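Local structure of PrgZ (Enterococcus faecalis, 4FAJ) at residues N330-L333 with N337-K340; A341-I346 with N523-V528; F389-A394 with L434-E439; E396-A401 with E439-T444. The protein binds peptide pheromones as a membrane-anchored extracellular receptor of the solute-binding protein family 5, and probably serves peptide uptake into the cell. All coordinates share one frame; numbering follows the deposited sequence.

Contact 1: N330-L333 with N337-K340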
loop_
_atom_site.group_PDB
_atom_site.type_symbol
_atom_site.label_atom_id
_atom_site.label_comp_id
_atom_site.label_asym_id
_atom_site.label_seq_id
_atom_site.Cartn_x
_atom_site.Cartn_y
_atom_site.Cartn_z
ATOM N N ASN A 330 -5.847 -15.489 -20.611
ATOM C CA ASN A 330 -6.768 -16.421 -19.975
ATOM C C ASN A 330 -8.176 -16.272 -20.540
ATOM O O ASN A 330 -8.819 -15.227 -20.390
ATOM C CB ASN A 330 -6.769 -16.245 -18.458
ATOM C CG ASN A 330 -7.537 -17.347 -17.749
ATOM O OD1 ASN A 330 -8.756 -17.293 -17.635
ATOM N ND2 ASN A 330 -6.820 -18.361 -17.278
ATOM N N LYS A 331 -8.658 -17.344 -21.159
ATOM C CA LYS A 331 -9.931 -17.332 -21.861
ATOM C C LYS A 331 -11.119 -17.267 -20.909
ATOM O O LYS A 331 -12.117 -16.619 -21.219
ATOM C CB LYS A 331 -10.042 -18.559 -22.771
ATOM C CG LYS A 331 -8.901 -18.683 -23.782
ATOM C CD LYS A 331 -8.661 -17.365 -24.520
ATOM C CE LYS A 331 -7.998 -17.578 -25.869
ATOM N NZ LYS A 331 -8.042 -16.319 -26.668
ATOM N N LEU A 332 -11.008 -17.929 -19.756
ATOM C CA LEU A 332 -12.054 -17.869 -18.743
ATOM C C LEU A 332 -12.243 -16.444 -18.194
ATOM O O LEU A 332 -13.360 -15.934 -18.167
ATOM C CB LEU A 332 -11.763 -18.833 -17.589
ATOM C CG LEU A 332 -12.130 -20.309 -17.773
ATOM C CD1 LEU A 332 -11.589 -21.128 -16.609
ATOM C CD2 LEU A 332 -13.636 -20.494 -17.881
ATOM N N LEU A 333 -11.160 -15.798 -17.768
ATOM C CA LEU A 333 -11.276 -14.498 -17.077
ATOM C C LEU A 333 -11.549 -13.337 -18.026
ATOM O O LEU A 333 -11.928 -12.253 -17.595
ATOM C CB LEU A 333 -10.036 -14.222 -16.219
ATOM C CG LEU A 333 -9.885 -15.185 -15.035
ATOM C CD1 LEU A 333 -8.640 -14.878 -14.241
ATOM C CD2 LEU A 333 -11.134 -15.152 -14.137
ATOM N N ASN A 337 -19.173 -12.999 -17.792
ATOM C CA ASN A 337 -20.019 -13.866 -16.952
ATOM C C ASN A 337 -19.236 -14.725 -15.944
ATOM O O ASN A 337 -19.703 -14.963 -14.827
ATOM C CB ASN A 337 -20.943 -14.739 -17.809
ATOM C CG ASN A 337 -21.997 -13.924 -18.561
ATOM O OD1 ASN A 337 -22.645 -13.044 -17.993
ATOM N ND2 ASN A 337 -22.165 -14.218 -19.838
ATOM N N VAL A 338 -18.051 -15.190 -16.340
ATOM C CA VAL A 338 -17.182 -15.920 -15.428
ATOM C C VAL A 338 -16.811 -15.000 -14.264
ATOM O O VAL A 338 -16.942 -15.389 -13.101
ATOM C CB VAL A 338 -15.896 -16.437 -16.131
ATOM C CG1 VAL A 338 -14.901 -16.985 -15.105
ATOM C CG2 VAL A 338 -16.246 -17.493 -17.173
ATOM N N ARG A 339 -16.383 -13.777 -14.576
ATOM C CA ARG A 339 -15.969 -12.825 -13.536
ATOM C C ARG A 339 -17.119 -12.528 -12.561
ATOM O O ARG A 339 -16.932 -12.526 -11.352
ATOM C CB ARG A 339 -15.430 -11.532 -14.160
ATOM C CG ARG A 339 -14.172 -11.729 -15.020
ATOM C CD ARG A 339 -13.442 -10.425 -15.275
ATOM N NE ARG A 339 -14.303 -9.437 -15.930
ATOM C CZ ARG A 339 -14.459 -9.315 -17.248
ATOM N NH1 ARG A 339 -13.820 -10.123 -18.097
ATOM N NH2 ARG A 339 -15.273 -8.390 -17.729
ATOM N N LYS A 340 -18.319 -12.330 -13.096
ATOM C CA LYS A 340 -19.490 -12.078 -12.257
ATOM C C LYS A 340 -19.857 -13.295 -11.422
ATOM O O LYS A 340 -20.257 -13.150 -10.268
ATOM C CB LYS A 340 -20.677 -11.628 -13.116
ATOM C CG LYS A 340 -20.457 -10.266 -13.730
ATOM C CD LYS A 340 -21.632 -9.856 -14.619
ATOM C CE LYS A 340 -21.468 -8.425 -15.110
ATOM N NZ LYS A 340 -22.516 -8.077 -16.118
#
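Arg339 reaches back from helix 336-345 to the carbonyl oxygen of Leu333, near the end of the short preceding helix 331-334. Its NH1 donates to Leu333 O over 2.9 Å with an N-H...O angle of 164°. The acceptor lies essentially in the guanidinium plane, meeting it at the edge, while the donor is tilted 25° from the carbonyl plane. A bend at chi3 (-58°) turns NE and the guanidinium back toward Leu333 O. Arg339 CD lies 3.3 Å from Leu333 O as well.

The tight part of the contact is Val338 against the turn of Leu332. Val338 CB sits 3.3 Å from Leu332 O, and beside it the Leu332 and Val338 side chains cross at about a right angle, with Leu332 CD2 and Val338 CG2 4.0 Å apart. Leu333 CD2 and Val338 CG1 are looser at 4.3 Å. By contrast, the side of Lys331 and Asn337 is more open: Lys331 is exposed, and neither joins the interface. At the start of the short helix, Asn330 is the N-cap, its OD1 accepting from Leu333 N at 2.8 Å.

Arg339 NH2 also hydrogen-bonds to Asp524 O, and NE bonds weakly to Met525 O. Main-chain carbonyl oxygens thus surround the buried guanidinium and probably offset its positive charge, linking the start of helix 336-345 to the chain around Met525.

Contact 2: A341-I346 with N523-V528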
loop_
_atom_site.group_PDB
_atom_site.type_symbol
_atom_site.label_atom_id
_atom_site.label_comp_id
_atom_site.label_asym_id
_atom_site.label_seq_id
_atom_site.Cartn_x
_atom_site.Cartn_y
_atom_site.Cartn_z
ATOM N N ALA A 341 -19.711 -14.493 -11.989
ATOM C CA ALA A 341 -19.916 -15.723 -11.213
ATOM C C ALA A 341 -18.964 -15.780 -10.017
ATOM O O ALA A 341 -19.375 -16.122 -8.918
ATOM C CB ALA A 341 -19.744 -16.951 -12.082
ATOM N N ILE A 342 -17.700 -15.437 -10.244
ATOM C CA ILE A 342 -16.694 -15.439 -9.176
ATOM C C ILE A 342 -17.115 -14.461 -8.072
ATOM O O ILE A 342 -17.144 -14.825 -6.883
ATOM C CB ILE A 342 -15.279 -15.100 -9.721
ATOM C CG1 ILE A 342 -14.762 -16.245 -10.609
ATOM C CG2 ILE A 342 -14.286 -14.830 -8.587
ATOM C CD1 ILE A 342 -13.485 -15.881 -11.386
ATOM N N ASN A 343 -17.478 -13.243 -8.467
ATOM C CA ASN A 343 -17.923 -12.232 -7.511
ATOM C C ASN A 343 -19.105 -12.706 -6.658
ATOM O O ASN A 343 -19.063 -12.616 -5.435
ATOM C CB ASN A 343 -18.312 -10.933 -8.215
ATOM C CG ASN A 343 -18.910 -9.925 -7.267
ATOM O OD1 ASN A 343 -18.243 -9.463 -6.339
ATOM N ND2 ASN A 343 -20.181 -9.604 -7.466
ATOM N N TYR A 344 -20.157 -13.200 -7.299
ATOM C CA TYR A 344 -21.357 -13.617 -6.559
ATOM C C TYR A 344 -21.130 -14.852 -5.678
ATOM O O TYR A 344 -21.872 -15.075 -4.706
ATOM C CB TYR A 344 -22.534 -13.847 -7.508
ATOM C CG TYR A 344 -23.190 -12.567 -7.962
ATOM C CD1 TYR A 344 -23.844 -11.742 -7.056
ATOM C CD2 TYR A 344 -23.152 -12.172 -9.294
ATOM C CE1 TYR A 344 -24.457 -10.575 -7.465
ATOM C CE2 TYR A 344 -23.756 -11.004 -9.713
ATOM C CZ TYR A 344 -24.400 -10.202 -8.793
ATOM O OH TYR A 344 -24.999 -9.032 -9.210
ATOM N N ALA A 345 -20.114 -15.647 -6.007
ATOM C CA ALA A 345 -19.841 -16.875 -5.275
ATOM C C ALA A 345 -19.136 -16.660 -3.931
ATOM O O ALA A 345 -19.115 -17.579 -3.106
ATOM C CB ALA A 345 -19.026 -17.835 -6.136
ATOM N N ILE A 346 -18.550 -15.484 -3.703
ATOM C CA ILE A 346 -17.776 -15.259 -2.468
ATOM C C ILE A 346 -18.663 -14.871 -1.278
ATOM O O ILE A 346 -19.280 -13.799 -1.268
ATOM C CB ILE A 346 -16.662 -14.192 -2.632
ATOM C CG1 ILE A 346 -15.751 -14.508 -3.825
ATOM C CG2 ILE A 346 -15.821 -14.110 -1.357
ATOM C CD1 ILE A 346 -15.322 -15.912 -3.905
ATOM N N ASN A 523 -19.582 -3.172 -12.327
ATOM C CA ASN A 523 -20.492 -3.672 -13.353
ATOM C C ASN A 523 -19.770 -4.466 -14.442
ATOM O O ASN A 523 -20.334 -5.405 -14.992
ATOM C CB ASN A 523 -21.284 -2.521 -13.974
ATOM C CG ASN A 523 -22.267 -1.907 -12.993
ATOM O OD1 ASN A 523 -22.490 -2.446 -11.902
ATOM N ND2 ASN A 523 -22.876 -0.805 -13.381
ATOM N N ASP A 524 -18.533 -4.077 -14.746
ATOM C CA ASP A 524 -17.666 -4.835 -15.665
ATOM C C ASP A 524 -17.050 -6.047 -14.957
ATOM O O ASP A 524 -16.516 -6.940 -15.610
ATOM C CB ASP A 524 -16.504 -3.963 -16.169
ATOM C CG ASP A 524 -16.909 -2.948 -17.236
ATOM O OD1 ASP A 524 -18.022 -3.035 -17.789
ATOM O OD2 ASP A 524 -16.075 -2.048 -17.531
ATOM N N MET A 525 -17.139 -6.045 -13.624
ATOM C CA MET A 525 -16.367 -6.882 -12.686
ATOM C C MET A 525 -14.901 -7.045 -13.074
ATOM O O MET A 525 -14.418 -8.159 -13.307
ATOM C CB MET A 525 -17.026 -8.244 -12.430
ATOM C CG MET A 525 -16.489 -8.972 -11.178
ATOM S SD MET A 525 -16.501 -8.050 -9.625
ATOM C CE MET A 525 -18.204 -7.566 -9.492
ATOM N N GLY A 526 -14.206 -5.919 -13.118
ATOM C CA GLY A 526 -12.791 -5.881 -13.455
ATOM C C GLY A 526 -11.861 -6.272 -12.318
ATOM O O GLY A 526 -10.682 -6.547 -12.553
ATOM N N VAL A 527 -12.399 -6.283 -11.099
ATOM C CA VAL A 527 -11.686 -6.680 -9.882
ATOM C C VAL A 527 -12.748 -7.106 -8.862
ATOM O O VAL A 527 -13.843 -6.544 -8.863
ATOM C CB VAL A 527 -10.841 -5.516 -9.323
ATOM C CG1 VAL A 527 -11.734 -4.415 -8.697
ATOM C CG2 VAL A 527 -9.810 -6.029 -8.336
ATOM N N VAL A 528 -12.449 -8.107 -8.034
ATOM C CA VAL A 528 -13.416 -8.614 -7.040
ATOM C C VAL A 528 -12.981 -8.191 -5.632
ATOM O O VAL A 528 -11.988 -8.708 -5.127
ATOM C CB VAL A 528 -13.515 -10.158 -7.058
ATOM C CG1 VAL A 528 -14.437 -10.670 -5.913
ATOM C CG2 VAL A 528 -14.013 -10.656 -8.400
#
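Asn343 lays its amide across the end of Met525, the two side chains crossing at about a right angle. Met525 is the C-prime residue of a Schellman motif that ends helix 510-524, with Gly526 N hydrogen-bonded to Leu521 O and Met525 N to Ile522 O. Its positive phi of 40° turns the chain out of the helix, and the side chain then points at helix 336-345.

Bends at chi2 and chi3 curl the thioether over Asn343. Met525 CE comes to 3.3 Å from Asn343 CG and to 3.5 Å from Asn343 ND2, while SD lies 3.7 Å from Asn343 CB. The methyl therefore touches the amide itself, and the sulfur rests on the aliphatic root of the same side chain. Asn343 ND2 also stands 4.1 Å above the ring plane of Tyr344, over its centre, while OD1 has a weak hydrogen bond from Arg348. The amide is thus packed among several groups in a buried setting.

Val528 begins the long strand 528-539 and adds its two methyls to the contact. Strand 311-324 flanks it, with Leu322 touching both Ile342 and Val528, so helix 336-345 packs here against the start of the strand, just after the Schellman turn. Val528 sends its methyls to different partners: CG1 lies 4.0 Å from Asn343 OD1, and CG2 meets Ile342 CG2 at 4.2 Å.

Contact 3: F389-A394 with L434-E439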
loop_
_atom_site.group_PDB
_atom_site.type_symbol
_atom_site.label_atom_id
_atom_site.label_comp_id
_atom_site.label_asym_id
_atom_site.label_seq_id
_atom_site.Cartn_x
_atom_site.Cartn_y
_atom_site.Cartn_z
ATOM N N PHE A 389 -22.602 -11.602 -1.737
ATOM C CA PHE A 389 -22.839 -13.030 -1.921
ATOM C C PHE A 389 -24.254 -13.339 -2.396
ATOM O O PHE A 389 -25.231 -12.902 -1.795
ATOM C CB PHE A 389 -22.583 -13.755 -0.594
ATOM C CG PHE A 389 -22.703 -15.257 -0.668
ATOM C CD1 PHE A 389 -21.999 -15.986 -1.610
ATOM C CD2 PHE A 389 -23.489 -15.947 0.258
ATOM C CE1 PHE A 389 -22.104 -17.384 -1.657
ATOM C CE2 PHE A 389 -23.594 -17.328 0.219
ATOM C CZ PHE A 389 -22.900 -18.049 -0.735
ATOM N N ASN A 390 -24.348 -14.094 -3.487
ATOM C CA ASN A 390 -25.613 -14.618 -3.977
ATOM C C ASN A 390 -25.318 -15.899 -4.765
ATOM O O ASN A 390 -25.093 -15.863 -5.972
ATOM C CB ASN A 390 -26.345 -13.570 -4.828
ATOM C CG ASN A 390 -27.789 -13.945 -5.113
ATOM O OD1 ASN A 390 -28.107 -15.107 -5.374
ATOM N ND2 ASN A 390 -28.678 -12.949 -5.077
ATOM N N LYS A 391 -25.316 -17.020 -4.045
ATOM C CA LYS A 391 -24.968 -18.347 -4.586
ATOM C C LYS A 391 -25.770 -18.705 -5.846
ATOM O O LYS A 391 -25.203 -19.155 -6.837
ATOM C CB LYS A 391 -25.182 -19.406 -3.495
ATOM C CG LYS A 391 -24.945 -20.845 -3.913
ATOM C CD LYS A 391 -23.759 -21.457 -3.212
ATOM C CE LYS A 391 -23.380 -22.798 -3.843
ATOM N NZ LYS A 391 -24.357 -23.849 -3.520
ATOM N N LYS A 392 -27.081 -18.485 -5.820
ATOM C CA LYS A 392 -27.916 -18.832 -6.984
ATOM C C LYS A 392 -27.530 -18.017 -8.221
ATOM O O LYS A 392 -27.451 -18.572 -9.313
ATOM C CB LYS A 392 -29.413 -18.694 -6.686
ATOM C CG LYS A 392 -30.026 -19.900 -5.941
ATOM C CD LYS A 392 -29.594 -19.923 -4.478
ATOM C CE LYS A 392 -30.119 -21.085 -3.681
ATOM N NZ LYS A 392 -29.187 -21.318 -2.533
ATOM N N GLN A 393 -27.257 -16.722 -8.066
ATOM C CA GLN A 393 -26.801 -15.911 -9.215
ATOM C C GLN A 393 -25.408 -16.335 -9.718
ATOM O O GLN A 393 -25.153 -16.328 -10.917
ATOM C CB GLN A 393 -26.821 -14.402 -8.901
ATOM C CG GLN A 393 -28.221 -13.756 -8.981
ATOM C CD GLN A 393 -28.876 -13.902 -10.341
ATOM O OE1 GLN A 393 -28.208 -14.107 -11.364
ATOM N NE2 GLN A 393 -30.202 -13.810 -10.362
ATOM N N ALA A 394 -24.528 -16.712 -8.798
ATOM C CA ALA A 394 -23.214 -17.255 -9.146
ATOM C C ALA A 394 -23.370 -18.462 -10.052
ATOM O O ALA A 394 -22.763 -18.528 -11.113
ATOM C CB ALA A 394 -22.437 -17.640 -7.887
ATOM N N LEU A 434 -15.437 -21.024 -4.605
ATOM C CA LEU A 434 -15.517 -20.995 -6.053
ATOM C C LEU A 434 -15.894 -22.382 -6.588
ATOM O O LEU A 434 -16.786 -22.509 -7.423
ATOM C CB LEU A 434 -14.208 -20.489 -6.653
ATOM C CG LEU A 434 -13.933 -18.999 -6.417
ATOM C CD1 LEU A 434 -12.581 -18.608 -7.003
ATOM C CD2 LEU A 434 -15.044 -18.133 -6.995
ATOM N N GLN A 435 -15.245 -23.418 -6.070
ATOM C CA GLN A 435 -15.553 -24.795 -6.480
ATOM C C GLN A 435 -16.995 -25.188 -6.150
ATOM O O GLN A 435 -17.621 -25.905 -6.917
ATOM C CB GLN A 435 -14.527 -25.780 -5.891
ATOM C CG GLN A 435 -13.152 -25.598 -6.540
ATOM C CD GLN A 435 -12.068 -26.553 -6.059
ATOM O OE1 GLN A 435 -11.022 -26.655 -6.688
ATOM N NE2 GLN A 435 -12.300 -27.230 -4.945
ATOM N N ASP A 436 -17.534 -24.669 -5.047
ATOM C CA ASP A 436 -18.904 -24.998 -4.626
ATOM C C ASP A 436 -20.011 -24.360 -5.475
ATOM O O ASP A 436 -21.115 -24.910 -5.555
ATOM C CB ASP A 436 -19.129 -24.612 -3.157
ATOM C CG ASP A 436 -20.414 -25.213 -2.579
ATOM O OD1 ASP A 436 -20.641 -26.435 -2.753
ATOM O OD2 ASP A 436 -21.203 -24.466 -1.950
ATOM N N SER A 437 -19.741 -23.200 -6.068
ATOM C CA SER A 437 -20.746 -22.485 -6.865
ATOM C C SER A 437 -20.523 -22.538 -8.372
ATOM O O SER A 437 -21.457 -22.295 -9.140
ATOM C CB SER A 437 -20.817 -21.016 -6.438
ATOM O OG SER A 437 -21.452 -20.888 -5.187
ATOM N N LEU A 438 -19.295 -22.821 -8.795
ATOM C CA LEU A 438 -18.975 -22.931 -10.209
ATOM C C LEU A 438 -18.682 -24.398 -10.489
ATOM O O LEU A 438 -17.520 -24.820 -10.507
ATOM C CB LEU A 438 -17.790 -22.045 -10.585
ATOM C CG LEU A 438 -18.069 -20.536 -10.651
ATOM C CD1 LEU A 438 -18.532 -19.993 -9.312
ATOM C CD2 LEU A 438 -16.829 -19.785 -11.113
ATOM N N GLU A 439 -19.751 -25.168 -10.693
ATOM C CA GLU A 439 -19.637 -26.623 -10.805
ATOM C C GLU A 439 -18.666 -26.960 -11.929
ATOM O O GLU A 439 -18.783 -26.443 -13.035
ATOM C CB GLU A 439 -21.006 -27.278 -11.060
ATOM C CG GLU A 439 -21.168 -28.694 -10.485
ATOM C CD GLU A 439 -20.948 -29.815 -11.497
ATOM O OE1 GLU A 439 -20.348 -29.564 -12.569
ATOM O OE2 GLU A 439 -21.387 -30.960 -11.215
#
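Lys391 stretches from the first turn of helix 391-402 over the last turn of helix 421-437, passing Ser437 on its way to Asp436. CG lies anti to the backbone N (chi1 177°), carrying the chain toward the other helix. An off-staggered chi2 (114°) and a bend at chi4 go with a chain that passes Ser437 OG and ends at Asp436.

The aliphatic part of the lysine runs alongside the serine hydroxyl, with Lys391 CE 3.0 Å and Lys391 CD 3.1 Å from Ser437 OG. These are carbon-oxygen contacts and tight ones. Further out, Lys391 NZ forms a salt bridge with Asp436 OD2 at 3.6 Å, a long separation. The side chains cross at about a right angle, and CE comes even closer to the carboxylate than the nitrogen does, Lys391 CE to Asp436 OD2 being 3.3 Å. The pairing is therefore probably more electrostatic than directional. Asp436 is exposed, so solvent should weaken it.

One turn on, at Ala394, small residues bring the backbones together: Ala394 CB meets Ser437 CB at 4.0 Å, and their CA atoms are 6.2 Å apart. Asn390 caps the first helix, its OD1 accepting from Gln393 N at 3.3 Å, with the donor 49° out of the carbonyl plane.

Both helices also lean on helix 336-345, Ala394 touching Tyr344 and Ser437 touching Ala345, while Leu434 packs on Val443 of strand 442-448.

Contact 4: E396-A401 with E439-T444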
loop_
_atom_site.group_PDB
_atom_site.type_symbol
_atom_site.label_atom_id
_atom_site.label_comp_id
_atom_site.label_asym_id
_atom_site.label_seq_id
_atom_site.Cartn_x
_atom_site.Cartn_y
_atom_site.Cartn_z
ATOM N N GLU A 396 -25.927 -19.355 -11.813
ATOM C CA GLU A 396 -26.538 -18.987 -13.072
ATOM C C GLU A 396 -25.621 -18.238 -14.033
ATOM O O GLU A 396 -25.696 -18.455 -15.242
ATOM C CB GLU A 396 -27.807 -18.189 -12.817
ATOM C CG GLU A 396 -28.863 -19.036 -12.116
ATOM C CD GLU A 396 -30.262 -18.610 -12.443
ATOM O OE1 GLU A 396 -30.439 -17.488 -12.962
ATOM O OE2 GLU A 396 -31.185 -19.405 -12.186
ATOM N N TYR A 397 -24.765 -17.356 -13.522
ATOM C CA TYR A 397 -23.786 -16.688 -14.378
ATOM C C TYR A 397 -22.774 -17.707 -14.927
ATOM O O TYR A 397 -22.319 -17.590 -16.065
ATOM C CB TYR A 397 -23.054 -15.569 -13.632
ATOM C CG TYR A 397 -23.748 -14.222 -13.732
ATOM C CD1 TYR A 397 -23.727 -13.494 -14.916
ATOM C CD2 TYR A 397 -24.412 -13.679 -12.645
ATOM C CE1 TYR A 397 -24.346 -12.256 -15.016
ATOM C CE2 TYR A 397 -25.037 -12.435 -12.729
ATOM C CZ TYR A 397 -25.004 -11.733 -13.908
ATOM O OH TYR A 397 -25.626 -10.508 -13.972
ATOM N N TRP A 398 -22.443 -18.698 -14.111
ATOM C CA TRP A 398 -21.538 -19.767 -14.523
ATOM C C TRP A 398 -22.164 -20.603 -15.644
ATOM O O TRP A 398 -21.506 -20.884 -16.637
ATOM C CB TRP A 398 -21.167 -20.636 -13.320
ATOM C CG TRP A 398 -20.243 -21.781 -13.623
ATOM C CD1 TRP A 398 -20.509 -23.111 -13.454
ATOM C CD2 TRP A 398 -18.906 -21.703 -14.140
ATOM N NE1 TRP A 398 -19.423 -23.862 -13.831
ATOM C CE2 TRP A 398 -18.428 -23.027 -14.260
ATOM C CE3 TRP A 398 -18.070 -20.647 -14.514
ATOM C CZ2 TRP A 398 -17.144 -23.324 -14.740
ATOM C CZ3 TRP A 398 -16.788 -20.943 -14.992
ATOM C CH2 TRP A 398 -16.343 -22.270 -15.099
ATOM N N ASP A 399 -23.431 -20.983 -15.492
ATOM C CA ASP A 399 -24.140 -21.738 -16.531
ATOM C C ASP A 399 -24.214 -20.948 -17.839
ATOM O O ASP A 399 -24.067 -21.511 -18.924
ATOM C CB ASP A 399 -25.552 -22.141 -16.068
ATOM C CG ASP A 399 -25.538 -23.265 -15.036
ATOM O OD1 ASP A 399 -24.524 -24.000 -14.936
ATOM O OD2 ASP A 399 -26.545 -23.429 -14.313
ATOM N N LYS A 400 -24.423 -19.639 -17.731
ATOM C CA LYS A 400 -24.416 -18.760 -18.891
ATOM C C LYS A 400 -23.026 -18.745 -19.553
ATOM O O LYS A 400 -22.914 -18.847 -20.770
ATOM C CB LYS A 400 -24.849 -17.343 -18.471
ATOM C CG LYS A 400 -25.005 -16.344 -19.603
ATOM C CD LYS A 400 -25.378 -14.954 -19.061
ATOM C CE LYS A 400 -26.872 -14.721 -18.950
ATOM N NZ LYS A 400 -27.331 -13.753 -19.992
ATOM N N ALA A 401 -21.974 -18.655 -18.744
ATOM C CA ALA A 401 -20.600 -18.639 -19.259
ATOM C C ALA A 401 -20.224 -19.922 -20.000
ATOM O O ALA A 401 -19.567 -19.871 -21.037
ATOM C CB ALA A 401 -19.614 -18.388 -18.134
ATOM N N GLU A 439 -19.751 -25.168 -10.693
ATOM C CA GLU A 439 -19.637 -26.623 -10.805
ATOM C C GLU A 439 -18.666 -26.960 -11.929
ATOM O O GLU A 439 -18.783 -26.443 -13.035
ATOM C CB GLU A 439 -21.006 -27.278 -11.060
ATOM C CG GLU A 439 -21.168 -28.694 -10.485
ATOM C CD GLU A 439 -20.948 -29.815 -11.497
ATOM O OE1 GLU A 439 -20.348 -29.564 -12.569
ATOM O OE2 GLU A 439 -21.387 -30.960 -11.215
ATOM N N GLY A 440 -17.692 -27.807 -11.623
ATOM C CA GLY A 440 -16.741 -28.268 -12.618
ATOM C C GLY A 440 -15.453 -27.474 -12.649
ATOM O O GLY A 440 -14.455 -27.959 -13.170
ATOM N N LEU A 441 -15.463 -26.260 -12.099
ATOM C CA LEU A 441 -14.255 -25.444 -12.057
ATOM C C LEU A 441 -13.299 -25.984 -11.002
ATOM O O LEU A 441 -13.692 -26.189 -9.851
ATOM C CB LEU A 441 -14.592 -23.993 -11.725
ATOM C CG LEU A 441 -13.409 -23.019 -11.634
ATOM C CD1 LEU A 441 -12.849 -22.706 -13.020
ATOM C CD2 LEU A 441 -13.837 -21.744 -10.924
ATOM N N LYS A 442 -12.045 -26.201 -11.392
ATOM C CA LYS A 442 -10.995 -26.518 -10.432
ATOM C C LYS A 442 -10.211 -25.255 -10.111
ATOM O O LYS A 442 -9.782 -24.549 -11.019
ATOM C CB LYS A 442 -10.044 -27.593 -10.983
ATOM C CG LYS A 442 -9.014 -28.068 -9.948
ATOM C CD LYS A 442 -8.322 -29.369 -10.339
ATOM C CE LYS A 442 -7.258 -29.155 -11.408
ATOM N NZ LYS A 442 -6.639 -30.445 -11.840
ATOM N N VAL A 443 -10.022 -24.982 -8.822
ATOM C CA VAL A 443 -9.147 -23.897 -8.384
ATOM C C VAL A 443 -7.937 -24.466 -7.641
ATOM O O VAL A 443 -8.088 -25.204 -6.670
ATOM C CB VAL A 443 -9.891 -22.893 -7.475
ATOM C CG1 VAL A 443 -8.920 -21.882 -6.883
ATOM C CG2 VAL A 443 -11.002 -22.193 -8.255
ATOM N N THR A 444 -6.739 -24.142 -8.122
ATOM C CA THR A 444 -5.508 -24.515 -7.437
ATOM C C THR A 444 -5.033 -23.315 -6.630
ATOM O O THR A 444 -5.167 -22.172 -7.074
ATOM C CB THR A 444 -4.415 -24.947 -8.432
ATOM O OG1 THR A 444 -4.194 -23.902 -9.391
ATOM C CG2 THR A 444 -4.829 -26.213 -9.164
#
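Trp398 projects from helix 391-402 onto Glu439 and Leu441, in the loop that links helix 421-437 to strand 442-448. That strand pairs in parallel with strand 412-418, and helix 421-437 connects the two, which makes a beta-alpha-beta unit. Helix 391-402 lies against the loop leading into its second strand.

Along 396-401, Glu396 and Tyr397 face elsewhere, Tyr397 packing on Asn337 and Lys340 of helix 336-345. Trp398 comes next and makes every contact from this side. With CG anti to the backbone N (chi1 180°), the indole extends straight across to the loop, and NE1 donates to Glu439 O at 2.8 Å. The N-H...O angle is 152°, and the oxygen sits at the ring edge, 18° out of its plane. This bond helps set the rotation of the indole, and gives its buried N-H a partner.

The six-membered part of the ring meets Leu441 obliquely, with Leu441 CB 4.0 Å from Trp398 CZ2. After the tryptophan, Lys400 packs on Asn337 and Ala401 on Val338, both of helix 336-345.

On the loop side, Gly440 adopts a positive phi, where a side chain would press on the preceding carbonyl. This is a backbone conformation that favours glycine, and it falls between the two residues the indole touches. Leu441 CD1 also reaches the ring, 4.1 Å from Trp398 CH2.

Contacts 1 and 2 are buried and share helix 336-345: the first adds an arginine-to-carbonyl bond to its apolar packing, while the second relies on thioether, amide and methyl packing. They also meet directly, Leu333 CD2 lying 3.7 Å from Ile342 CD1. Contacts 3 and 4 share helix 391-402 and Glu439, with centres about 8 Å apart, and pack against helix 421-437 and the loop after it. Contact 3 is only partly buried and carries a long salt bridge at its solvent-exposed side, whereas contact 4 buries an indole with its N-H satisfied by backbone. Helix 336-345 adjoins both: Tyr344 O lies 2.9 Å from Asn390 N, and Ala341 CB lies 3.8 Å from Trp398 N.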